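Long-range contacts in Abbfa_003403 (Acinetobacter baumannii, PDB 4ZXH), which is a four-domain nonribosomal peptide synthetase whose condensation, adenylation, carrier and thioesterase domains probably activate an amino acid, condense it with an acyl partner and release the product: residues Q514-I519 against A547-W552; D576-V581 against D822-P827; K580-Q585 against V594-L599. One frame throughout, in Å; residues are numbered along the deposited sequence.

Interaction 1: Q514-I519 against A547-W552; sequences QHIAGI and AILGIW
Gly550 brings bare backbone to the middle of this helix pair, and the two backbones come nearest there, its CA lying 4.4 Å from the CA of Ile516. The axes of 514-519 and 547-552 approach to 7.8 Å and cross at -49°. Around the glycine the packing is close: Ile516 O sits 3.8 Å from Gly550 CA, and Ile519 CG2, anti to its backbone N, covers the same CA from one turn further along. Ile516 keeps CG1 beside its backbone N and bends again at chi2 (-64°), so its chain crosses that of Leu549 obliquely and CD1 meets Leu549 CB at 3.4 Å, with Leu549 CD1 also in contact. The longer arm of Ile519 runs extended (chi2 -179°) to place CD1 4.1 Å from Ala547 CA. Helix 543-553 is the connection of a beta-alpha-beta crossover in the adenylation domain, leading from strand 533-537 to its parallel neighbour 557-560; Ile548 and Ile551 pack on that sheet, while helix 509-525 lies against another side. Contact loosens toward the partly exposed His515 and Gln514. His515 leans on Leu543 and Ala546, earlier on helix 543-553, and the extended chain of Gln514 heads away from 547-552 to rest on Val606.

Interaction 2: D576-V581 against D822-P827; sequences DAEPKV and DYWQRP
Trp824 offers its indole N-H to the backbone of a helix end: NE1 donates to Asp576 O over 2.8 Å. The oxygen lies in the plane of the ring and is met on a lone pair, although the bond is bent, with 132° at the hydrogen. The Asp576 carboxylate, its CG anti to the backbone N, slides past the indole almost perpendicular to it, and OD2 comes 3.7 Å from Trp824 CD1. Its other oxygen, OD1, forms a salt bridge 3.4 Å from Arg826 NH2; because OD1 stands well out of the guanidinium plane, the pair is held by charge alone, without a directed N-H. The directed bonds of both groups go elsewhere, Asp576 OD2 to Tyr626 OH and Arg826 NH2 to Pro634 O. Tyr626, near the end of strand 621-627, and Pro634, just before strand 635-640, stand at the ends of a partly unmodelled loop whose Gly-, Ser- and Thr-rich sequence matches the phosphate-binding loop of adenylating enzymes. Further out, a type II turn from Tyr823 to Arg826, closed by Arg826 N to Tyr823 O at 3.1 Å, carries the tryptophan and folds Gln825 back so that its CG lies over the centre of the indole, 3.5 Å above the plane. At the indole edge, Glu578, the first residue past helix 567-577, has positive phi, and Arg533 holds the carbonyl oxygens of Ala577 and Glu578.

Interaction 3: K580-Q585 against V594-L599; sequences KVILTQ and VSVPRL
Strand 581-584 receives its parallel neighbour, the start of strand 598-600 at one edge of the adenylation domain's four-stranded parallel sheet, through three backbone hydrogen bonds. Ile582 grips both sides of its partner Arg598: Ile582 N donates to Pro597 O at 2.9 Å, and Ile582 O accepts from Leu599 N at the same distance of 2.9 Å. Thr584 N then reaches Leu599 O at 3.0 Å, nearly straight at 175° and almost along the C=O axis. The side chain of Ile582 can be followed outward from this backbone. Its CB stands 3.9 Å from Pro597 O. CG1, anti to the carbonyl carbon (chi1 -67°), crosses Val596 at about a right angle and touches its CG1 at 3.8 Å. The extended chain carries CD1 on to lie 3.8 Å from the same Val596 CG1 and 4.0 Å from Val594 CG2, so the tip rests against two valines of the incoming loop; Ile574 of helix 567-577 packs on Ile582 and Val596. On the sheet face of Leu583 and Leu599, Val581 CG2 meets Leu599 CG at 3.7 Å, and Leu599 in turn packs on Tyr522 and Leu523 of helix 509-525. Arg598 sends its guanidinium away, NH1 bonding to Leu592 O. With all directed bonds between the segments made by backbone, the main chain fixes the parallel register, whereas the side chains that meet across the pair add nonpolar contact.

Overall arrangement
From the N terminus, interaction 1 closes first, bringing helices 509-525 and 543-553 together around a loop that contains strand 533-537. It is complete before the others open. Interactions 2 and 3 start from one run of chain, sharing Lys580 and Val581 where helix 567-577 gives way to strand 581-584. Interaction 3 closes after only eight intervening residues, within the 240-residue span that interaction 2 needs to reach 822-827; none of the three cross. Ile551 CD1 packs on Leu583 CD2, joining interactions 1 and 3 through the helix-covered parallel sheet, and Pro579 O touches Val596 CG1 between interactions 2 and 3. Interaction 2 ties this layer to the antiparallel sheet containing strand 822-823.

Interaction 1: Q514-I519 against A547-W552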
ATOM      1  N   GLN A 514     -27.681 -31.268 -44.484  1.00 48.66           N
ATOM      2  CA  GLN A 514     -28.392 -30.728 -45.629  1.00 44.26           C
ATOM      3  C   GLN A 514     -28.125 -29.231 -45.832  1.00 42.00           C
ATOM      4  O   GLN A 514     -27.982 -28.780 -46.971  1.00 49.41           O
ATOM      5  CB  GLN A 514     -29.889 -30.997 -45.481  1.00 48.29           C
ATOM      6  CG  GLN A 514     -30.279 -32.415 -45.857  1.00 58.48           C
ATOM      7  CD  GLN A 514     -31.747 -32.728 -45.622  1.00 70.89           C
ATOM      8  OE1 GLN A 514     -32.436 -32.065 -44.837  1.00 69.86           O
ATOM      9  NE2 GLN A 514     -32.235 -33.754 -46.308  1.00 79.77           N
ATOM     10  N   HIS A 515     -28.059 -28.468 -44.742  1.00 34.24           N
ATOM     11  CA  HIS A 515     -27.713 -27.048 -44.826  1.00 32.59           C
ATOM     12  C   HIS A 515     -26.249 -26.803 -45.213  1.00 42.38           C
ATOM     13  O   HIS A 515     -25.979 -25.858 -45.951  1.00 39.03           O
ATOM     14  CB  HIS A 515     -27.991 -26.327 -43.510  1.00 33.29           C
ATOM     15  CG  HIS A 515     -29.429 -25.981 -43.294  1.00 43.21           C
ATOM     16  ND1 HIS A 515     -30.205 -26.598 -42.335  1.00 40.35           N
ATOM     17  CD2 HIS A 515     -30.232 -25.080 -43.907  1.00 48.39           C
ATOM     18  CE1 HIS A 515     -31.426 -26.093 -42.370  1.00 44.68           C
ATOM     19  NE2 HIS A 515     -31.469 -25.171 -43.315  1.00 49.27           N
ATOM     20  N   ILE A 516     -25.311 -27.608 -44.689  1.00 40.60           N
ATOM     21  CA  ILE A 516     -23.902 -27.498 -45.097  1.00 42.18           C
ATOM     22  C   ILE A 516     -23.839 -27.578 -46.625  1.00 46.13           C
ATOM     23  O   ILE A 516     -23.248 -26.726 -47.294  1.00 47.79           O
ATOM     24  CB  ILE A 516     -22.974 -28.640 -44.528  1.00 40.70           C
ATOM     25  CG1 ILE A 516     -23.121 -28.864 -43.022  1.00 40.43           C
ATOM     26  CG2 ILE A 516     -21.505 -28.382 -44.876  1.00 29.04           C
ATOM     27  CD1 ILE A 516     -22.713 -27.743 -42.196  1.00 34.60           C
ATOM     28  N   ALA A 517     -24.477 -28.620 -47.149  1.00 42.44           N
ATOM     29  CA  ALA A 517     -24.440 -28.962 -48.553  1.00 38.14           C
ATOM     30  C   ALA A 517     -25.075 -27.866 -49.408  1.00 46.33           C
ATOM     31  O   ALA A 517     -24.507 -27.441 -50.417  1.00 45.74           O
ATOM     32  CB  ALA A 517     -25.136 -30.284 -48.771  1.00 33.62           C
ATOM     33  N   GLY A 518     -26.247 -27.401 -48.988  1.00 43.54           N
ATOM     34  CA  GLY A 518     -26.993 -26.407 -49.739  1.00 41.59           C
ATOM     35  C   GLY A 518     -26.325 -25.045 -49.769  1.00 43.37           C
ATOM     36  O   GLY A 518     -26.440 -24.309 -50.755  1.00 50.63           O
ATOM     37  N   ILE A 519     -25.624 -24.706 -48.692  1.00 38.00           N
ATOM     38  CA  ILE A 519     -24.922 -23.433 -48.626  1.00 36.58           C
ATOM     39  C   ILE A 519     -23.619 -23.526 -49.412  1.00 37.96           C
ATOM     40  O   ILE A 519     -23.190 -22.566 -50.060  1.00 39.16           O
ATOM     41  CB  ILE A 519     -24.660 -23.025 -47.174  1.00 36.98           C
ATOM     42  CG1 ILE A 519     -25.990 -22.750 -46.468  1.00 29.90           C
ATOM     43  CG2 ILE A 519     -23.778 -21.780 -47.091  1.00 26.18           C
ATOM     44  CD1 ILE A 519     -25.814 -22.308 -45.040  1.00 27.70           C
ATOM     45  N   ALA A 547     -23.470 -21.800 -41.693  1.00 39.08           N
ATOM     46  CA  ALA A 547     -22.811 -20.900 -42.634  1.00 36.92           C
ATOM     47  C   ALA A 547     -21.297 -21.086 -42.597  1.00 38.53           C
ATOM     48  O   ALA A 547     -20.652 -21.152 -43.644  1.00 37.77           O
ATOM     49  CB  ALA A 547     -23.180 -19.449 -42.338  1.00 24.39           C
ATOM     50  N   ILE A 548     -20.732 -21.162 -41.392  1.00 35.85           N
ATOM     51  CA  ILE A 548     -19.300 -21.390 -41.244  1.00 31.47           C
ATOM     52  C   ILE A 548     -18.888 -22.633 -42.025  1.00 32.82           C
ATOM     53  O   ILE A 548     -17.984 -22.591 -42.861  1.00 36.41           O
ATOM     54  CB  ILE A 548     -18.877 -21.598 -39.774  1.00 32.48           C
ATOM     55  CG1 ILE A 548     -19.400 -20.478 -38.858  1.00 32.56           C
ATOM     56  CG2 ILE A 548     -17.375 -21.777 -39.682  1.00 30.81           C
ATOM     57  CD1 ILE A 548     -18.528 -19.283 -38.724  1.00 27.41           C
ATOM     58  N   LEU A 549     -19.563 -23.744 -41.756  1.00 28.71           N
ATOM     59  CA  LEU A 549     -19.135 -25.011 -42.330  1.00 29.03           C
ATOM     60  C   LEU A 549     -19.414 -25.065 -43.818  1.00 31.61           C
ATOM     61  O   LEU A 549     -18.680 -25.709 -44.557  1.00 34.59           O
ATOM     62  CB  LEU A 549     -19.808 -26.177 -41.612  1.00 29.86           C
ATOM     63  CG  LEU A 549     -19.361 -26.374 -40.156  1.00 36.76           C
ATOM     64  CD1 LEU A 549     -20.221 -27.381 -39.427  1.00 35.93           C
ATOM     65  CD2 LEU A 549     -17.912 -26.814 -40.128  1.00 30.57           C
ATOM     66  N   GLY A 550     -20.466 -24.377 -44.257  1.00 31.91           N
ATOM     67  CA  GLY A 550     -20.819 -24.341 -45.669  1.00 27.12           C
ATOM     68  C   GLY A 550     -19.734 -23.623 -46.440  1.00 30.95           C
ATOM     69  O   GLY A 550     -19.253 -24.117 -47.464  1.00 39.56           O
ATOM     70  N   ILE A 551     -19.332 -22.462 -45.925  1.00 27.23           N
ATOM     71  CA  ILE A 551     -18.259 -21.677 -46.522  1.00 28.51           C
ATOM     72  C   ILE A 551     -16.967 -22.486 -46.585  1.00 34.35           C
ATOM     73  O   ILE A 551     -16.259 -22.477 -47.590  1.00 45.46           O
ATOM     74  CB  ILE A 551     -18.019 -20.393 -45.737  1.00 22.49           C
ATOM     75  CG1 ILE A 551     -19.205 -19.448 -45.892  1.00 22.68           C
ATOM     76  CG2 ILE A 551     -16.762 -19.703 -46.227  1.00 32.27           C
ATOM     77  CD1 ILE A 551     -19.250 -18.393 -44.810  1.00 22.24           C
ATOM     78  N   TRP A 552     -16.666 -23.198 -45.510  1.00 29.60           N
ATOM     79  CA  TRP A 552     -15.493 -24.046 -45.493  1.00 28.26           C
ATOM     80  C   TRP A 552     -15.586 -25.159 -46.522  1.00 33.38           C
ATOM     81  O   TRP A 552     -14.599 -25.497 -47.163  1.00 31.54           O
ATOM     82  CB  TRP A 552     -15.285 -24.644 -44.107  1.00 26.23           C
ATOM     83  CG  TRP A 552     -14.711 -23.670 -43.140  1.00 29.13           C
ATOM     84  CD1 TRP A 552     -14.215 -22.424 -43.419  1.00 28.33           C
ATOM     85  CD2 TRP A 552     -14.574 -23.848 -41.731  1.00 30.24           C
ATOM     86  NE1 TRP A 552     -13.783 -21.822 -42.264  1.00 26.21           N
ATOM     87  CE2 TRP A 552     -13.992 -22.677 -41.219  1.00 22.21           C
ATOM     88  CE3 TRP A 552     -14.894 -24.884 -40.856  1.00 30.80           C
ATOM     89  CZ2 TRP A 552     -13.721 -22.522 -39.878  1.00 22.11           C
ATOM     90  CZ3 TRP A 552     -14.632 -24.719 -39.524  1.00 27.97           C
ATOM     91  CH2 TRP A 552     -14.059 -23.547 -39.047  1.00 26.27           C
TER

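Interaction 2: D576-V581 against D822-P827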
ATOM      1  N   ASP A 576     -10.146  -3.723 -46.567  1.00 39.23           N
ATOM      2  CA  ASP A 576      -8.869  -4.394 -46.370  1.00 41.31           C
ATOM      3  C   ASP A 576      -8.936  -5.857 -46.831  1.00 41.84           C
ATOM      4  O   ASP A 576      -7.988  -6.373 -47.438  1.00 40.55           O
ATOM      5  CB  ASP A 576      -8.461  -4.304 -44.894  1.00 40.86           C
ATOM      6  CG  ASP A 576      -7.118  -4.977 -44.595  1.00 40.06           C
ATOM      7  OD1 ASP A 576      -6.046  -4.393 -44.893  1.00 41.21           O
ATOM      8  OD2 ASP A 576      -7.138  -6.093 -44.035  1.00 36.11           O
ATOM      9  N   ALA A 577     -10.063  -6.513 -46.550  1.00 36.33           N
ATOM     10  CA  ALA A 577     -10.201  -7.947 -46.800  1.00 35.00           C
ATOM     11  C   ALA A 577     -10.536  -8.264 -48.255  1.00 41.93           C
ATOM     12  O   ALA A 577     -10.307  -9.383 -48.709  1.00 44.63           O
ATOM     13  CB  ALA A 577     -11.265  -8.550 -45.870  1.00 26.99           C
ATOM     14  N   GLU A 578     -11.063  -7.280 -48.980  1.00 41.01           N
ATOM     15  CA  GLU A 578     -11.411  -7.438 -50.393  1.00 37.82           C
ATOM     16  C   GLU A 578     -12.163  -8.735 -50.687  1.00 41.27           C
ATOM     17  O   GLU A 578     -11.744  -9.503 -51.541  1.00 40.74           O
ATOM     18  CB  GLU A 578     -10.147  -7.370 -51.248  1.00 36.07           C
ATOM     19  CG  GLU A 578      -9.398  -6.057 -51.078  1.00 58.08           C
ATOM     20  CD  GLU A 578      -8.032  -6.035 -51.748  1.00 72.91           C
ATOM     21  OE1 GLU A 578      -7.470  -7.119 -52.022  1.00 76.85           O
ATOM     22  OE2 GLU A 578      -7.521  -4.923 -51.995  1.00 77.55           O
ATOM     23  N   PRO A 579     -13.287  -8.972 -49.988  1.00 35.70           N
ATOM     24  CA  PRO A 579     -13.993 -10.255 -50.112  1.00 29.68           C
ATOM     25  C   PRO A 579     -14.715 -10.435 -51.444  1.00 28.31           C
ATOM     26  O   PRO A 579     -15.159  -9.462 -52.072  1.00 30.03           O
ATOM     27  CB  PRO A 579     -14.998 -10.214 -48.957  1.00 26.46           C
ATOM     28  CG  PRO A 579     -15.273  -8.760 -48.754  1.00 33.24           C
ATOM     29  CD  PRO A 579     -14.054  -7.993 -49.195  1.00 36.04           C
ATOM     30  N   LYS A 580     -14.826 -11.689 -51.867  1.00 31.07           N
ATOM     31  CA  LYS A 580     -15.478 -12.031 -53.127  1.00 35.16           C
ATOM     32  C   LYS A 580     -16.948 -11.686 -53.071  1.00 34.90           C
ATOM     33  O   LYS A 580     -17.518 -11.214 -54.043  1.00 33.29           O
ATOM     34  CB  LYS A 580     -15.315 -13.522 -53.424  1.00 29.99           C
ATOM     35  CG  LYS A 580     -15.911 -13.979 -54.737  1.00 26.88           C
ATOM     36  CD  LYS A 580     -15.102 -13.449 -55.898  1.00 34.50           C
ATOM     37  CE  LYS A 580     -15.201 -14.345 -57.136  1.00 37.07           C
ATOM     38  NZ  LYS A 580     -14.235 -15.489 -57.071  1.00 48.47           N
ATOM     39  N   VAL A 581     -17.551 -11.947 -51.915  1.00 31.51           N
ATOM     40  CA  VAL A 581     -18.983 -11.814 -51.726  1.00 28.59           C
ATOM     41  C   VAL A 581     -19.240 -11.581 -50.245  1.00 33.19           C
ATOM     42  O   VAL A 581     -18.379 -11.875 -49.416  1.00 39.86           O
ATOM     43  CB  VAL A 581     -19.745 -13.079 -52.227  1.00 32.35           C
ATOM     44  CG1 VAL A 581     -19.691 -14.192 -51.195  1.00 37.06           C
ATOM     45  CG2 VAL A 581     -21.182 -12.754 -52.541  1.00 40.34           C
ATOM     46  N   ASP A 822      -0.441 -15.609 -41.593  1.00 37.93           N
ATOM     47  CA  ASP A 822       0.082 -14.249 -41.638  1.00 41.85           C
ATOM     48  C   ASP A 822      -0.986 -13.208 -41.286  1.00 43.61           C
ATOM     49  O   ASP A 822      -2.125 -13.551 -40.970  1.00 44.23           O
ATOM     50  CB  ASP A 822       0.659 -13.960 -43.021  1.00 46.52           C
ATOM     51  CG  ASP A 822      -0.338 -14.200 -44.129  1.00 52.77           C
ATOM     52  OD1 ASP A 822      -1.542 -13.996 -43.899  1.00 52.83           O
ATOM     53  OD2 ASP A 822       0.080 -14.632 -45.224  1.00 62.28           O
ATOM     54  N   TYR A 823      -0.591 -11.938 -41.332  1.00 38.74           N
ATOM     55  CA  TYR A 823      -1.527 -10.824 -41.388  1.00 26.11           C
ATOM     56  C   TYR A 823      -1.885 -10.568 -42.853  1.00 29.24           C
ATOM     57  O   TYR A 823      -0.991 -10.438 -43.708  1.00 37.96           O
ATOM     58  CB  TYR A 823      -0.923  -9.564 -40.761  1.00 26.36           C
ATOM     59  CG  TYR A 823      -0.774  -9.587 -39.251  1.00 31.65           C
ATOM     60  CD1 TYR A 823      -1.882  -9.732 -38.427  1.00 35.28           C
ATOM     61  CD2 TYR A 823       0.471  -9.426 -38.648  1.00 32.81           C
ATOM     62  CE1 TYR A 823      -1.756  -9.743 -37.039  1.00 41.53           C
ATOM     63  CE2 TYR A 823       0.605  -9.429 -37.262  1.00 37.89           C
ATOM     64  CZ  TYR A 823      -0.510  -9.593 -36.465  1.00 41.91           C
ATOM     65  OH  TYR A 823      -0.392  -9.594 -35.092  1.00 41.69           O
ATOM     66  N   TRP A 824      -3.178 -10.478 -43.148  1.00 25.13           N
ATOM     67  CA  TRP A 824      -3.614 -10.387 -44.535  1.00 25.53           C
ATOM     68  C   TRP A 824      -3.039  -9.156 -45.274  1.00 41.42           C
ATOM     69  O   TRP A 824      -3.332  -7.989 -44.939  1.00 36.11           O
ATOM     70  CB  TRP A 824      -5.143 -10.401 -44.602  1.00 28.89           C
ATOM     71  CG  TRP A 824      -5.679 -10.020 -45.942  1.00 28.53           C
ATOM     72  CD1 TRP A 824      -6.397  -8.902 -46.247  1.00 29.87           C
ATOM     73  CD2 TRP A 824      -5.510 -10.738 -47.168  1.00 31.97           C
ATOM     74  NE1 TRP A 824      -6.703  -8.887 -47.589  1.00 31.58           N
ATOM     75  CE2 TRP A 824      -6.173 -10.005 -48.174  1.00 36.47           C
ATOM     76  CE3 TRP A 824      -4.879 -11.939 -47.510  1.00 39.38           C
ATOM     77  CZ2 TRP A 824      -6.221 -10.437 -49.506  1.00 40.82           C
ATOM     78  CZ3 TRP A 824      -4.915 -12.364 -48.837  1.00 35.89           C
ATOM     79  CH2 TRP A 824      -5.581 -11.609 -49.818  1.00 38.22           C
ATOM     80  N   GLN A 825      -2.207  -9.457 -46.280  1.00 39.78           N
ATOM     81  CA  GLN A 825      -1.508  -8.468 -47.114  1.00 32.17           C
ATOM     82  C   GLN A 825      -0.774  -7.385 -46.318  1.00 40.72           C
ATOM     83  O   GLN A 825      -0.762  -6.202 -46.677  1.00 39.49           O
ATOM     84  CB  GLN A 825      -2.482  -7.859 -48.104  1.00 30.09           C
ATOM     85  CG  GLN A 825      -2.890  -8.933 -49.084  1.00 49.73           C
ATOM     86  CD  GLN A 825      -3.670  -8.448 -50.279  1.00 53.43           C
ATOM     87  OE1 GLN A 825      -4.545  -7.581 -50.180  1.00 56.65           O
ATOM     88  NE2 GLN A 825      -3.352  -9.019 -51.432  1.00 51.84           N
ATOM     89  N   ARG A 826      -0.135  -7.838 -45.244  1.00 43.53           N
ATOM     90  CA  ARG A 826       0.771  -7.027 -44.467  1.00 38.23           C
ATOM     91  C   ARG A 826       2.056  -7.807 -44.210  1.00 46.04           C
ATOM     92  O   ARG A 826       2.358  -8.138 -43.072  1.00 50.49           O
ATOM     93  CB  ARG A 826       0.127  -6.613 -43.153  1.00 30.07           C
ATOM     94  CG  ARG A 826      -1.043  -5.657 -43.297  1.00 30.05           C
ATOM     95  CD  ARG A 826      -1.380  -5.010 -41.949  1.00 43.21           C
ATOM     96  NE  ARG A 826      -2.720  -4.434 -41.937  1.00 59.62           N
ATOM     97  CZ  ARG A 826      -3.046  -3.271 -42.503  1.00 73.31           C
ATOM     98  NH1 ARG A 826      -2.119  -2.555 -43.133  1.00 80.59           N
ATOM     99  NH2 ARG A 826      -4.303  -2.826 -42.447  1.00 70.73           N
ATOM    100  N   PRO A 827       2.831  -8.086 -45.271  1.00 48.85           N
ATOM    101  CA  PRO A 827       3.991  -8.979 -45.132  1.00 46.85           C
ATOM    102  C   PRO A 827       5.097  -8.448 -44.217  1.00 43.96           C
ATOM    103  O   PRO A 827       5.793  -9.264 -43.627  1.00 44.07           O
ATOM    104  CB  PRO A 827       4.506  -9.116 -46.578  1.00 38.02           C
ATOM    105  CG  PRO A 827       4.086  -7.845 -47.241  1.00 39.01           C
ATOM    106  CD  PRO A 827       2.742  -7.506 -46.625  1.00 45.71           C
TER

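Interaction 3: K580-Q585 against V594-L599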
ATOM      1  N   LYS A 580     -14.826 -11.689 -51.867  1.00 31.07           N
ATOM      2  CA  LYS A 580     -15.478 -12.031 -53.127  1.00 35.16           C
ATOM      3  C   LYS A 580     -16.948 -11.686 -53.071  1.00 34.90           C
ATOM      4  O   LYS A 580     -17.518 -11.214 -54.043  1.00 33.29           O
ATOM      5  CB  LYS A 580     -15.315 -13.522 -53.424  1.00 29.99           C
ATOM      6  CG  LYS A 580     -15.911 -13.979 -54.737  1.00 26.88           C
ATOM      7  CD  LYS A 580     -15.102 -13.449 -55.898  1.00 34.50           C
ATOM      8  CE  LYS A 580     -15.201 -14.345 -57.136  1.00 37.07           C
ATOM      9  NZ  LYS A 580     -14.235 -15.489 -57.071  1.00 48.47           N
ATOM     10  N   VAL A 581     -17.551 -11.947 -51.915  1.00 31.51           N
ATOM     11  CA  VAL A 581     -18.983 -11.814 -51.726  1.00 28.59           C
ATOM     12  C   VAL A 581     -19.240 -11.581 -50.245  1.00 33.19           C
ATOM     13  O   VAL A 581     -18.379 -11.875 -49.416  1.00 39.86           O
ATOM     14  CB  VAL A 581     -19.745 -13.079 -52.227  1.00 32.35           C
ATOM     15  CG1 VAL A 581     -19.691 -14.192 -51.195  1.00 37.06           C
ATOM     16  CG2 VAL A 581     -21.182 -12.754 -52.541  1.00 40.34           C
ATOM     17  N   ILE A 582     -20.406 -11.031 -49.914  1.00 38.30           N
ATOM     18  CA  ILE A 582     -20.856 -10.934 -48.517  1.00 34.84           C
ATOM     19  C   ILE A 582     -22.102 -11.797 -48.348  1.00 34.63           C
ATOM     20  O   ILE A 582     -23.127 -11.539 -48.990  1.00 33.15           O
ATOM     21  CB  ILE A 582     -21.178  -9.477 -48.107  1.00 33.70           C
ATOM     22  CG1 ILE A 582     -19.907  -8.617 -48.078  1.00 31.61           C
ATOM     23  CG2 ILE A 582     -21.891  -9.440 -46.767  1.00 29.59           C
ATOM     24  CD1 ILE A 582     -20.194  -7.128 -48.039  1.00 27.61           C
ATOM     25  N   LEU A 583     -21.999 -12.845 -47.532  1.00 29.78           N
ATOM     26  CA  LEU A 583     -23.128 -13.748 -47.316  1.00 31.49           C
ATOM     27  C   LEU A 583     -23.889 -13.231 -46.117  1.00 39.91           C
ATOM     28  O   LEU A 583     -23.359 -13.185 -45.012  1.00 43.34           O
ATOM     29  CB  LEU A 583     -22.662 -15.197 -47.100  1.00 26.99           C
ATOM     30  CG  LEU A 583     -23.708 -16.295 -46.832  1.00 35.33           C
ATOM     31  CD1 LEU A 583     -24.549 -16.668 -48.053  1.00 26.13           C
ATOM     32  CD2 LEU A 583     -23.038 -17.528 -46.236  1.00 33.62           C
ATOM     33  N   THR A 584     -25.127 -12.820 -46.346  1.00 40.17           N
ATOM     34  CA  THR A 584     -25.924 -12.152 -45.322  1.00 38.24           C
ATOM     35  C   THR A 584     -27.350 -12.702 -45.346  1.00 38.75           C
ATOM     36  O   THR A 584     -27.621 -13.670 -46.042  1.00 40.37           O
ATOM     37  CB  THR A 584     -25.922 -10.641 -45.551  1.00 40.76           C
ATOM     38  OG1 THR A 584     -26.783 -10.003 -44.604  1.00 48.33           O
ATOM     39  CG2 THR A 584     -26.397 -10.327 -46.967  1.00 32.87           C
ATOM     40  N   GLN A 585     -28.270 -12.115 -44.593  1.00 41.30           N
ATOM     41  CA  GLN A 585     -29.636 -12.633 -44.608  1.00 44.50           C
ATOM     42  C   GLN A 585     -30.581 -11.583 -45.163  1.00 48.33           C
ATOM     43  O   GLN A 585     -30.208 -10.417 -45.272  1.00 41.92           O
ATOM     44  CB  GLN A 585     -30.079 -13.101 -43.209  1.00 46.18           C
ATOM     45  CG  GLN A 585     -29.930 -12.088 -42.089  1.00 57.11           C
ATOM     46  CD  GLN A 585     -30.027 -12.719 -40.705  1.00 60.04           C
ATOM     47  OE1 GLN A 585     -29.188 -13.545 -40.319  1.00 53.36           O
ATOM     48  NE2 GLN A 585     -31.062 -12.341 -39.955  1.00 66.01           N
ATOM     49  N   VAL A 594     -22.137  -0.792 -50.011  1.00 64.56           N
ATOM     50  CA  VAL A 594     -20.798  -1.256 -50.342  1.00 59.06           C
ATOM     51  C   VAL A 594     -20.738  -1.748 -51.778  1.00 58.33           C
ATOM     52  O   VAL A 594     -21.718  -2.260 -52.323  1.00 61.87           O
ATOM     53  CB  VAL A 594     -20.316  -2.382 -49.382  1.00 48.06           C
ATOM     54  CG1 VAL A 594     -19.948  -1.802 -48.017  1.00 44.35           C
ATOM     55  CG2 VAL A 594     -21.378  -3.474 -49.247  1.00 48.62           C
ATOM     56  N   SER A 595     -19.575  -1.577 -52.391  1.00 57.33           N
ATOM     57  CA  SER A 595     -19.367  -2.004 -53.761  1.00 55.21           C
ATOM     58  C   SER A 595     -18.879  -3.450 -53.781  1.00 51.89           C
ATOM     59  O   SER A 595     -17.799  -3.751 -54.285  1.00 54.40           O
ATOM     60  CB  SER A 595     -18.373  -1.073 -54.450  1.00 65.06           C
ATOM     61  OG  SER A 595     -18.919   0.234 -54.574  1.00 75.29           O
ATOM     62  N   VAL A 596     -19.683  -4.337 -53.203  1.00 48.25           N
ATOM     63  CA  VAL A 596     -19.343  -5.748 -53.071  1.00 45.99           C
ATOM     64  C   VAL A 596     -20.614  -6.578 -53.196  1.00 42.59           C
ATOM     65  O   VAL A 596     -21.606  -6.272 -52.552  1.00 48.30           O
ATOM     66  CB  VAL A 596     -18.659  -6.054 -51.714  1.00 30.36           C
ATOM     67  CG1 VAL A 596     -18.583  -7.546 -51.475  1.00 28.80           C
ATOM     68  CG2 VAL A 596     -17.283  -5.433 -51.645  1.00 30.54           C
ATOM     69  N   PRO A 597     -20.594  -7.623 -54.039  1.00 43.32           N
ATOM     70  CA  PRO A 597     -21.769  -8.480 -54.222  1.00 39.89           C
ATOM     71  C   PRO A 597     -22.286  -9.068 -52.920  1.00 30.26           C
ATOM     72  O   PRO A 597     -21.500  -9.399 -52.035  1.00 43.88           O
ATOM     73  CB  PRO A 597     -21.252  -9.584 -55.145  1.00 31.07           C
ATOM     74  CG  PRO A 597     -20.164  -8.951 -55.901  1.00 33.11           C
ATOM     75  CD  PRO A 597     -19.491  -8.017 -54.936  1.00 42.02           C
ATOM     76  N   ARG A 598     -23.605  -9.192 -52.815  1.00 33.88           N
ATOM     77  CA  ARG A 598     -24.239  -9.743 -51.627  1.00 42.61           C
ATOM     78  C   ARG A 598     -25.045 -10.973 -52.026  1.00 39.70           C
ATOM     79  O   ARG A 598     -25.621 -11.008 -53.104  1.00 40.51           O
ATOM     80  CB  ARG A 598     -25.128  -8.685 -50.955  1.00 48.90           C
ATOM     81  CG  ARG A 598     -24.632  -7.261 -51.200  1.00 63.91           C
ATOM     82  CD  ARG A 598     -25.782  -6.276 -51.432  1.00 83.91           C
ATOM     83  NE  ARG A 598     -25.299  -4.968 -51.876  1.00 94.32           N
ATOM     84  CZ  ARG A 598     -25.283  -3.871 -51.123  1.00106.96           C
ATOM     85  NH1 ARG A 598     -25.721  -3.904 -49.867  1.00113.41           N
ATOM     86  NH2 ARG A 598     -24.819  -2.732 -51.626  1.00107.23           N
ATOM     87  N   LEU A 599     -25.045 -11.985 -51.164  1.00 29.17           N
ATOM     88  CA  LEU A 599     -25.848 -13.185 -51.343  1.00 29.38           C
ATOM     89  C   LEU A 599     -26.750 -13.451 -50.144  1.00 44.28           C
ATOM     90  O   LEU A 599     -26.305 -13.443 -48.995  1.00 40.18           O
ATOM     91  CB  LEU A 599     -24.958 -14.396 -51.560  1.00 42.11           C
ATOM     92  CG  LEU A 599     -24.370 -14.589 -52.941  1.00 37.38           C
ATOM     93  CD1 LEU A 599     -23.429 -15.773 -52.864  1.00 27.69           C
ATOM     94  CD2 LEU A 599     -25.476 -14.836 -53.923  1.00 30.01           C
TER